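Long-range contact in Kiaa0380 (PDB 1HTJ), which probably binds activated G alpha 12/13 subunits through its RGS-like domain, helping to link heterotrimeric G protein signalling to Rho GTPases: residues I87-L95 with D187-A195. The protein carries 3 engineered substitutions. Sequence-based numbering, arbitrary orientation.
Sequences IFLEKNAPL and DRSAPMDFA
The carbonyl oxygen of Asp187 is met by two groups: NH1 of Arg188 donates a hydrogen bond to O of Asp187 (2.7 Å), and CB of Pro94 presses against the same oxygen at 3.4 Å. The bond is bent, with an N-H...O angle of 142°, and the donor stands above the carbonyl plane. A bend at chi2 (-59°) turns the arginine back toward the preceding carbonyl and lays the guanidinium against Pro94. The carbonyl oxygen of Pro94 sits over one guanidinium face, 3.3 Å from NE of Arg188, but at a poor angle for a hydrogen bond; OD1 of Asp187 offers NH1 charge attraction alone. Polar groups thus border one end of the contact, while its middle is apolar. There Pro191, at the kink of helix 186-202, meets CG2 of Ile87 with its CB and the ring of Pro94 with its CG. The side chain of Leu95 crosses that of the selenomethionine Met192 at roughly a right angle, its CD1 lying 3.8 Å from CG of that residue, and its CD2 reaches the aliphatic part of Arg188. Farther along, Ile87 divides its branches: CG2 covers the centre of one face of the Phe88 ring, while CD1 approaches CD2 of Phe194 obliquely (3.7 Å). Phe88 turns a ring edge to CB of Ala195, and Cys65 of helix 58-69 touches both residues. A backbone hydrogen bond from N of Leu95 to O of Ile87 (2.9 Å) closes the loop that follows helix 76-89, so that Pro94 and Leu95 stand beside Ile87 and all three face helix 186-202. The contact thus joins the end of helix 76-89 and its following loop to the C-terminal helix 186-202, a piece of the all-helical RGS-like fold.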
loop_
_atom_site.group_PDB
_atom_site.type_symbol
_atom_site.label_atom_id
_atom_site.label_comp_id
_atom_site.label_asym_id
_atom_site.label_seq_id
_atom_site.Cartn_x
_atom_site.Cartn_y
_atom_site.Cartn_z
ATOM N N ILE A 87 5.350 8.995 -8.849
ATOM C CA ILE A 87 5.738 7.663 -8.420
ATOM C C ILE A 87 5.039 6.526 -9.150
ATOM O O ILE A 87 5.672 5.518 -9.513
ATOM C CB ILE A 87 5.493 7.484 -6.916
ATOM C CG1 ILE A 87 6.454 8.376 -6.133
ATOM C CG2 ILE A 87 5.664 6.017 -6.521
ATOM C CD1 ILE A 87 6.257 8.326 -4.656
ATOM N N PHE A 88 3.744 6.695 -9.387
ATOM C CA PHE A 88 2.953 5.635 -9.998
ATOM C C PHE A 88 2.388 5.814 -11.394
ATOM O O PHE A 88 2.251 4.839 -12.120
ATOM C CB PHE A 88 1.755 5.299 -9.095
ATOM C CG PHE A 88 2.118 5.042 -7.658
ATOM C CD1 PHE A 88 1.967 6.036 -6.706
ATOM C CD2 PHE A 88 2.591 3.792 -7.257
ATOM C CE1 PHE A 88 2.274 5.794 -5.378
ATOM C CE2 PHE A 88 2.905 3.539 -5.930
ATOM C CZ PHE A 88 2.747 4.541 -4.984
ATOM N N LEU A 89 2.067 7.039 -11.783
ATOM C CA LEU A 89 1.393 7.210 -13.055
ATOM C C LEU A 89 2.041 7.865 -14.243
ATOM O O LEU A 89 1.573 7.681 -15.366
ATOM C CB LEU A 89 0.053 7.900 -12.798
ATOM C CG LEU A 89 -0.790 7.287 -11.680
ATOM C CD1 LEU A 89 -1.978 8.185 -11.387
ATOM C CD2 LEU A 89 -1.234 5.883 -12.081
ATOM N N GLU A 90 3.100 8.628 -14.035
ATOM C CA GLU A 90 3.704 9.282 -15.176
ATOM C C GLU A 90 4.515 8.304 -16.029
ATOM O O GLU A 90 4.904 7.229 -15.570
ATOM C CB GLU A 90 4.541 10.477 -14.713
ATOM C CG GLU A 90 5.905 10.153 -14.183
ATOM C CD GLU A 90 6.960 10.302 -15.249
ATOM O OE1 GLU A 90 6.967 11.360 -15.908
ATOM O OE2 GLU A 90 7.780 9.375 -15.427
ATOM N N LYS A 91 4.725 8.690 -17.286
ATOM C CA LYS A 91 5.457 7.898 -18.271
ATOM C C LYS A 91 6.544 6.965 -17.743
ATOM O O LYS A 91 6.573 5.781 -18.078
ATOM C CB LYS A 91 6.096 8.828 -19.324
ATOM C CG LYS A 91 5.345 8.863 -20.651
ATOM C CD LYS A 91 5.287 7.463 -21.284
ATOM C CE LYS A 91 4.272 7.395 -22.430
ATOM N NZ LYS A 91 4.448 8.485 -23.436
ATOM N N ASN A 92 7.447 7.509 -16.938
ATOM C CA ASN A 92 8.557 6.728 -16.420
ATOM C C ASN A 92 8.533 6.576 -14.913
ATOM O O ASN A 92 9.576 6.593 -14.272
ATOM C CB ASN A 92 9.867 7.383 -16.849
ATOM C CG ASN A 92 9.979 7.517 -18.354
ATOM O OD1 ASN A 92 9.826 6.535 -19.083
ATOM N ND2 ASN A 92 10.252 8.735 -18.831
ATOM N N ALA A 93 7.339 6.421 -14.357
ATOM C CA ALA A 93 7.183 6.272 -12.927
ATOM C C ALA A 93 7.887 4.993 -12.475
ATOM O O ALA A 93 7.806 3.963 -13.138
ATOM C CB ALA A 93 5.714 6.218 -12.577
ATOM N N PRO A 94 8.606 5.051 -11.344
ATOM C CA PRO A 94 9.312 3.862 -10.835
ATOM C C PRO A 94 8.387 2.718 -10.395
ATOM O O PRO A 94 8.722 1.548 -10.558
ATOM C CB PRO A 94 10.151 4.421 -9.686
ATOM C CG PRO A 94 9.345 5.603 -9.220
ATOM C CD PRO A 94 8.888 6.236 -10.513
ATOM N N LEU A 95 7.235 3.061 -9.826
ATOM C CA LEU A 95 6.263 2.058 -9.380
ATOM C C LEU A 95 5.016 2.209 -10.244
ATOM O O LEU A 95 3.884 2.340 -9.755
ATOM C CB LEU A 95 5.912 2.277 -7.911
ATOM C CG LEU A 95 7.093 2.269 -6.941
ATOM C CD1 LEU A 95 6.556 2.414 -5.510
ATOM C CD2 LEU A 95 7.903 0.975 -7.107
ATOM N N ASP A 187 16.351 3.911 -6.573
ATOM C CA ASP A 187 15.241 4.369 -7.401
ATOM C C ASP A 187 14.015 3.495 -7.218
ATOM O O ASP A 187 12.998 3.664 -7.903
ATOM C CB ASP A 187 15.635 4.439 -8.885
ATOM C CG ASP A 187 16.067 3.089 -9.454
ATOM O OD1 ASP A 187 15.877 2.048 -8.794
ATOM O OD2 ASP A 187 16.588 3.063 -10.584
ATOM N N ARG A 188 14.106 2.562 -6.286
ATOM C CA ARG A 188 12.989 1.682 -5.999
ATOM C C ARG A 188 12.591 1.758 -4.528
ATOM O O ARG A 188 11.411 1.903 -4.211
ATOM C CB ARG A 188 13.323 0.243 -6.410
ATOM C CG ARG A 188 13.222 0.028 -7.927
ATOM C CD ARG A 188 11.816 0.342 -8.396
ATOM N NE ARG A 188 11.669 0.305 -9.844
ATOM C CZ ARG A 188 12.147 1.228 -10.676
ATOM N NH1 ARG A 188 12.813 2.285 -10.209
ATOM N NH2 ARG A 188 11.969 1.088 -11.983
ATOM N N SER A 189 13.570 1.695 -3.634
ATOM C CA SER A 189 13.296 1.751 -2.207
ATOM C C SER A 189 12.779 3.116 -1.718
ATOM O O SER A 189 11.939 3.176 -0.807
ATOM C CB SER A 189 14.548 1.372 -1.420
ATOM O OG SER A 189 15.588 2.287 -1.679
ATOM N N ALA A 190 13.275 4.204 -2.307
ATOM C CA ALA A 190 12.847 5.534 -1.897
ATOM C C ALA A 190 11.347 5.706 -2.170
ATOM O O ALA A 190 10.582 6.038 -1.264
ATOM C CB ALA A 190 13.677 6.634 -2.632
ATOM N N PRO A 191 10.906 5.491 -3.420
ATOM C CA PRO A 191 9.464 5.657 -3.659
ATOM C C PRO A 191 8.601 4.689 -2.845
ATOM O O PRO A 191 7.539 5.064 -2.342
ATOM C CB PRO A 191 9.326 5.477 -5.179
ATOM C CG PRO A 191 10.525 4.634 -5.553
ATOM C CD PRO A 191 11.622 5.256 -4.685
HETATM N N MSE A 192 9.054 3.448 -2.704
HETATM C CA MSE A 192 8.319 2.460 -1.917
HETATM C C MSE A 192 8.260 2.922 -0.448
HETATM O O MSE A 192 7.248 2.790 0.228
HETATM C CB MSE A 192 9.024 1.096 -1.995
HETATM C CG MSE A 192 8.989 0.420 -3.375
HETATM SE SE MSE A 192 10.182 -1.130 -3.452
HETATM C CE MSE A 192 9.270 -2.347 -2.254
ATOM N N ASP A 193 9.362 3.459 0.046
ATOM C CA ASP A 193 9.410 3.928 1.420
ATOM C C ASP A 193 8.456 5.118 1.578
ATOM O O ASP A 193 7.734 5.221 2.571
ATOM C CB ASP A 193 10.842 4.338 1.779
ATOM C CG ASP A 193 10.982 4.762 3.227
ATOM O OD1 ASP A 193 11.011 3.901 4.128
ATOM O OD2 ASP A 193 11.042 5.978 3.471
ATOM N N PHE A 194 8.447 6.013 0.594
ATOM C CA PHE A 194 7.560 7.164 0.660
ATOM C C PHE A 194 6.100 6.709 0.698
ATOM O O PHE A 194 5.326 7.157 1.538
ATOM C CB PHE A 194 7.751 8.061 -0.551
ATOM C CG PHE A 194 6.837 9.241 -0.564
ATOM C CD1 PHE A 194 7.234 10.453 -0.013
ATOM C CD2 PHE A 194 5.559 9.140 -1.106
ATOM C CE1 PHE A 194 6.369 11.556 0.000
ATOM C CE2 PHE A 194 4.690 10.234 -1.096
ATOM C CZ PHE A 194 5.103 11.442 -0.541
ATOM N N ALA A 195 5.731 5.823 -0.222
ATOM C CA ALA A 195 4.353 5.327 -0.307
ATOM C C ALA A 195 3.938 4.596 0.969
ATOM O O ALA A 195 2.866 4.836 1.535
ATOM C CB ALA A 195 4.208 4.412 -1.513
#